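Local coordinates for protein transcriptional regulator (Streptococcus dysgalactiae, PDB 4YV9) that probably binds DNA through an N-terminal helix-turn-helix domain and senses SHP peptide pheromones through a C-terminal helical repeat domain, so regulating transcription in quorum sensing, at residues S31-S34 against R35-G39; T8-R11 against L12-K16. All coordinates share one frame; numbering follows the deposited sequence.

Contact 1: S31-S34 against R35-G39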
loop_
_atom_site.group_PDB
_atom_site.type_symbol
_atom_site.label_atom_id
_atom_site.label_comp_id
_atom_site.label_asym_id
_atom_site.label_seq_id
_atom_site.Cartn_x
_atom_site.Cartn_y
_atom_site.Cartn_z
ATOM N N SER B 31 -10.107 3.574 35.284
ATOM C CA SER B 31 -9.894 4.967 35.670
ATOM C C SER B 31 -8.802 5.614 34.815
ATOM O O SER B 31 -8.944 6.745 34.352
ATOM C CB SER B 31 -9.540 5.042 37.158
ATOM O OG SER B 31 -9.298 6.367 37.570
ATOM N N GLN B 32 -7.718 4.885 34.587
ATOM C CA GLN B 32 -6.607 5.432 33.824
ATOM C C GLN B 32 -6.973 5.603 32.365
ATOM O O GLN B 32 -6.539 6.560 31.708
ATOM C CB GLN B 32 -5.375 4.546 33.975
ATOM C CG GLN B 32 -4.703 4.732 35.346
ATOM C CD GLN B 32 -3.576 3.763 35.572
ATOM O OE1 GLN B 32 -3.661 2.601 35.189
ATOM N NE2 GLN B 32 -2.501 4.238 36.190
ATOM N N ILE B 33 -7.788 4.683 31.869
ATOM C CA ILE B 33 -8.292 4.764 30.515
ATOM C C ILE B 33 -9.256 5.941 30.347
ATOM O O ILE B 33 -9.126 6.721 29.386
ATOM C CB ILE B 33 -8.969 3.440 30.107
ATOM C CG1 ILE B 33 -7.912 2.326 30.080
ATOM C CG2 ILE B 33 -9.629 3.566 28.736
ATOM C CD1 ILE B 33 -8.457 0.934 29.792
ATOM N N SER B 34 -10.214 6.073 31.260
ATOM C CA SER B 34 -11.135 7.211 31.240
ATOM C C SER B 34 -10.404 8.538 31.334
ATOM O O SER B 34 -10.723 9.483 30.600
ATOM C CB SER B 34 -12.153 7.131 32.384
ATOM O OG SER B 34 -13.164 6.178 32.103
ATOM N N ARG B 35 -9.444 8.627 32.252
ATOM C CA ARG B 35 -8.734 9.886 32.435
ATOM C C ARG B 35 -7.952 10.211 31.158
ATOM O O ARG B 35 -7.874 11.368 30.760
ATOM C CB ARG B 35 -7.827 9.847 33.667
ATOM C CG ARG B 35 -8.626 10.003 34.971
ATOM C CD ARG B 35 -7.767 10.187 36.225
ATOM N NE ARG B 35 -6.890 11.357 36.161
ATOM C CZ ARG B 35 -7.124 12.534 36.748
ATOM N NH1 ARG B 35 -8.225 12.741 37.465
ATOM N NH2 ARG B 35 -6.243 13.514 36.618
ATOM N N PHE B 36 -7.422 9.186 30.500
ATOM C CA PHE B 36 -6.762 9.390 29.211
ATOM C C PHE B 36 -7.725 9.873 28.121
ATOM O O PHE B 36 -7.415 10.812 27.382
ATOM C CB PHE B 36 -6.068 8.111 28.736
ATOM C CG PHE B 36 -5.532 8.214 27.339
ATOM C CD1 PHE B 36 -4.663 9.245 26.996
ATOM C CD2 PHE B 36 -5.910 7.307 26.368
ATOM C CE1 PHE B 36 -4.175 9.359 25.695
ATOM C CE2 PHE B 36 -5.424 7.408 25.068
ATOM C CZ PHE B 36 -4.557 8.430 24.732
ATOM N N GLU B 37 -8.882 9.230 27.998
ATOM C CA GLU B 37 -9.836 9.631 26.964
ATOM C C GLU B 37 -10.301 11.064 27.164
ATOM O O GLU B 37 -10.563 11.779 26.200
ATOM C CB GLU B 37 -11.037 8.700 26.940
ATOM C CG GLU B 37 -10.688 7.315 26.463
ATOM C CD GLU B 37 -11.907 6.442 26.273
ATOM O OE1 GLU B 37 -12.988 6.811 26.777
ATOM O OE2 GLU B 37 -11.773 5.371 25.640
ATOM N N ARG B 38 -10.395 11.474 28.424
ATOM C CA ARG B 38 -10.834 12.827 28.752
ATOM C C ARG B 38 -9.704 13.863 28.696
ATOM O O ARG B 38 -9.950 15.063 28.815
ATOM C CB ARG B 38 -11.490 12.839 30.135
ATOM C CG ARG B 38 -12.820 12.100 30.187
ATOM C CD ARG B 38 -13.640 12.528 31.390
ATOM N NE ARG B 38 -13.021 12.100 32.636
ATOM C CZ ARG B 38 -13.140 10.872 33.128
ATOM N NH1 ARG B 38 -13.859 9.971 32.471
ATOM N NH2 ARG B 38 -12.551 10.546 34.273
ATOM N N GLY B 39 -8.470 13.402 28.519
ATOM C CA GLY B 39 -7.330 14.300 28.438
ATOM C C GLY B 39 -6.839 14.823 29.779
ATOM O O GLY B 39 -6.067 15.783 29.830
HETATM O O HOH W 1 -11.751 8.390 36.280
#

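Contact 2: T8-R11 against L12-K16. With SO4 (sulfate ion), chain M.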
loop_
_atom_site.group_PDB
_atom_site.type_symbol
_atom_site.label_atom_id
_atom_site.label_comp_id
_atom_site.label_asym_id
_atom_site.label_seq_id
_atom_site.Cartn_x
_atom_site.Cartn_y
_atom_site.Cartn_z
ATOM N N THR B 8 -9.604 10.562 20.322
ATOM C CA THR B 8 -9.684 9.665 19.186
ATOM C C THR B 8 -9.848 8.222 19.656
ATOM O O THR B 8 -10.655 7.474 19.110
ATOM C CB THR B 8 -8.457 9.802 18.295
ATOM O OG1 THR B 8 -8.350 11.166 17.858
ATOM C CG2 THR B 8 -8.581 8.882 17.092
ATOM N N LEU B 9 -9.101 7.827 20.683
ATOM C CA LEU B 9 -9.306 6.507 21.282
ATOM C C LEU B 9 -10.762 6.291 21.702
ATOM O O LEU B 9 -11.374 5.265 21.396
ATOM C CB LEU B 9 -8.400 6.306 22.504
ATOM C CG LEU B 9 -8.678 4.964 23.195
ATOM C CD1 LEU B 9 -8.350 3.816 22.244
ATOM C CD2 LEU B 9 -7.906 4.819 24.500
ATOM N N ARG B 10 -11.309 7.262 22.417
ATOM C CA ARG B 10 -12.699 7.204 22.854
ATOM C C ARG B 10 -13.644 6.986 21.681
ATOM O O ARG B 10 -14.527 6.140 21.743
ATOM C CB ARG B 10 -13.076 8.490 23.590
ATOM C CG ARG B 10 -14.545 8.610 23.964
ATOM C CD ARG B 10 -14.797 9.948 24.666
ATOM N NE ARG B 10 -16.183 10.397 24.548
ATOM C CZ ARG B 10 -16.664 11.510 25.100
ATOM N NH1 ARG B 10 -15.870 12.300 25.814
ATOM N NH2 ARG B 10 -17.940 11.839 24.936
ATOM N N ARG B 11 -13.461 7.778 20.627
ATOM C CA ARG B 11 -14.306 7.691 19.446
ATOM C C ARG B 11 -14.207 6.319 18.790
ATOM O O ARG B 11 -15.209 5.719 18.419
ATOM C CB ARG B 11 -13.924 8.773 18.437
ATOM C CG ARG B 11 -14.756 8.757 17.162
ATOM C CD ARG B 11 -14.453 9.959 16.273
ATOM N NE ARG B 11 -13.072 9.968 15.798
ATOM C CZ ARG B 11 -12.653 9.335 14.706
ATOM N NH1 ARG B 11 -13.508 8.633 13.969
ATOM N NH2 ARG B 11 -11.375 9.402 14.353
ATOM N N LEU B 12 -12.992 5.827 18.631
ATOM C CA LEU B 12 -12.814 4.541 17.967
ATOM C C LEU B 12 -13.383 3.396 18.817
ATOM O O LEU B 12 -14.048 2.495 18.307
ATOM C CB LEU B 12 -11.338 4.319 17.655
ATOM C CG LEU B 12 -10.781 5.255 16.583
ATOM C CD1 LEU B 12 -9.270 5.204 16.570
ATOM C CD2 LEU B 12 -11.323 4.881 15.219
ATOM N N ARG B 13 -13.143 3.459 20.120
ATOM C CA ARG B 13 -13.646 2.449 21.049
ATOM C C ARG B 13 -15.173 2.406 21.135
ATOM O O ARG B 13 -15.774 1.341 21.016
ATOM C CB ARG B 13 -13.080 2.679 22.452
ATOM C CG ARG B 13 -13.739 1.797 23.497
ATOM C CD ARG B 13 -13.388 2.185 24.947
ATOM N NE ARG B 13 -13.814 3.535 25.325
ATOM C CZ ARG B 13 -15.045 3.864 25.714
ATOM N NH1 ARG B 13 -16.000 2.941 25.774
ATOM N NH2 ARG B 13 -15.322 5.123 26.044
ATOM N N GLN B 14 -15.795 3.560 21.367
ATOM C CA GLN B 14 -17.251 3.647 21.325
ATOM C C GLN B 14 -17.778 3.241 19.954
ATOM O O GLN B 14 -18.829 2.610 19.843
ATOM C CB GLN B 14 -17.720 5.059 21.681
ATOM C CG GLN B 14 -17.390 5.450 23.126
ATOM C CD GLN B 14 -17.802 6.871 23.457
ATOM O OE1 GLN B 14 -17.811 7.740 22.594
ATOM N NE2 GLN B 14 -18.150 7.111 24.714
ATOM N N GLY B 15 -17.036 3.594 18.913
ATOM C CA GLY B 15 -17.421 3.260 17.556
ATOM C C GLY B 15 -17.486 1.759 17.309
ATOM O O GLY B 15 -18.198 1.302 16.409
ATOM N N LYS B 16 -16.748 0.994 18.110
ATOM C CA LYS B 16 -16.778 -0.466 18.036
ATOM C C LYS B 16 -17.669 -1.088 19.105
ATOM O O LYS B 16 -17.694 -2.309 19.263
ATOM C CB LYS B 16 -15.363 -1.030 18.151
ATOM C CG LYS B 16 -14.525 -0.753 16.914
ATOM C CD LYS B 16 -13.177 -1.431 16.989
ATOM C CE LYS B 16 -12.393 -1.151 15.738
ATOM N NZ LYS B 16 -11.694 -2.328 15.155
HETATM S S SO4 M . -19.036 4.500 26.897
HETATM O O1 SO4 M . -17.868 5.367 26.769
HETATM O O2 SO4 M . -19.824 4.519 25.666
HETATM O O3 SO4 M . -18.607 3.124 27.155
HETATM O O4 SO4 M . -19.857 4.973 28.007
#

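Contact 1: S31-S34 against R35-G39
Ile33 and Glu37 lie side by side on the inner face of helix 30-37, the third helix of the helix-turn-helix domain, which by its order in the fold is probably the recognition helix. Their side chains run the same way, and CG2 of Ile33 comes 4.2 Å from Glu37 OE2. Glu37 stays extended beyond CG, which carries its carboxylate to the salt bridge with Arg13 of helix 6-15. Phe36 completes the packed face: with CG anti to the backbone N (chi1 172°), its ring is swung off this helix and onto Leu9 and Leu48, while Ile33 packs on Leu23 and Leu51. Regular helical bonds tie the two halves together, Glu37 N to Ile33 O at 2.9 Å being one of the straighter.

The other side is polar and faces solvent, with Ser31, Arg35 and Arg38 all exposed. Arg35 lays CG 3.3 Å from Ser31 O and then bends at chi3, so that its guanidinium leaves the helix and NE reaches Ser41 OG. Arg38 bends the opposite way at chi3 (-68°) and folds back along the last turn, which Gly39, with positive phi, finishes in a Schellman motif; one of its two bonds runs from Gly39 N to Phe36 O. The folded guanidinium turns one face over Ser34 O, which already accepts the bond from Arg38 N, and its NH1 lies 3.3 Å from Ser34 CB. At the guanidinium edge, in its plane, NH2 donates to a water at 3.1 Å, and that water makes a weak 3.4 Å bond with Ser31 OG.

Contact 2: T8-R11 against L12-K16
Gln14 meets Arg10 one helical turn back, the amide and guanidinium planes standing 81° apart. Its OE1 lies 3.6 Å from Arg10 CG and sits at the edge of the guanidinium, in its plane, without a hydrogen bond being made. NE2, at the amide's other end, donates to sulfate O1 at 2.7 Å, nearly straight at 166°. Arg13 grips the same ion edge-on, NH2 reaching O1 at 2.7 Å and NH1 reaching O3 at 3.0 Å, with a weaker bond from NH1 to O1. Thus O1 takes bonds from both side chains, and the sulfate, probably from the crystallisation liquor, is held between buried Arg13 and exposed Gln14.

Residues 8-15 make up most of helix 6-15, the first helix of the helix-turn-helix domain, and another flank packs on helix 59-66. There CG2 of Thr8 lies 3.8 Å from Leu12 CD1, the two side chains alongside each other and both touching Phe62.

Further out, Arg13 bends at chi3 (62°), and Glu37 at NE and Val18 O at NH1 fix the guanidinium while its NH1 and NH2 meet the sulfate. Thr8 OG1 bonds His66 ND1, Arg11 reaches Thr65 through NH2 and Gln139 of the second subunit through NH1, and Lys16 NZ joins Leu55 O to Glu144 of that subunit.

Overall arrangement
Contacts 1 and 2 lie on two helices of one helix-turn-helix domain, helix 30-37 and helix 6-15, with their centres about 13 Å apart. They meet directly at the bridge from Arg13 NE to Glu37 OE2, which measures 2.8 Å and joins a charge of each contact on their shared inner side. Both contacts are partly buried, each giving its apolar side chains to the domain core. Their outer sides diverge. In residues 31-39 one water links Ser31 and Arg38, weakly on the serine side, whereas residues 8-16 hold a sulfate and reach the second subunit, which does not touch contact 1.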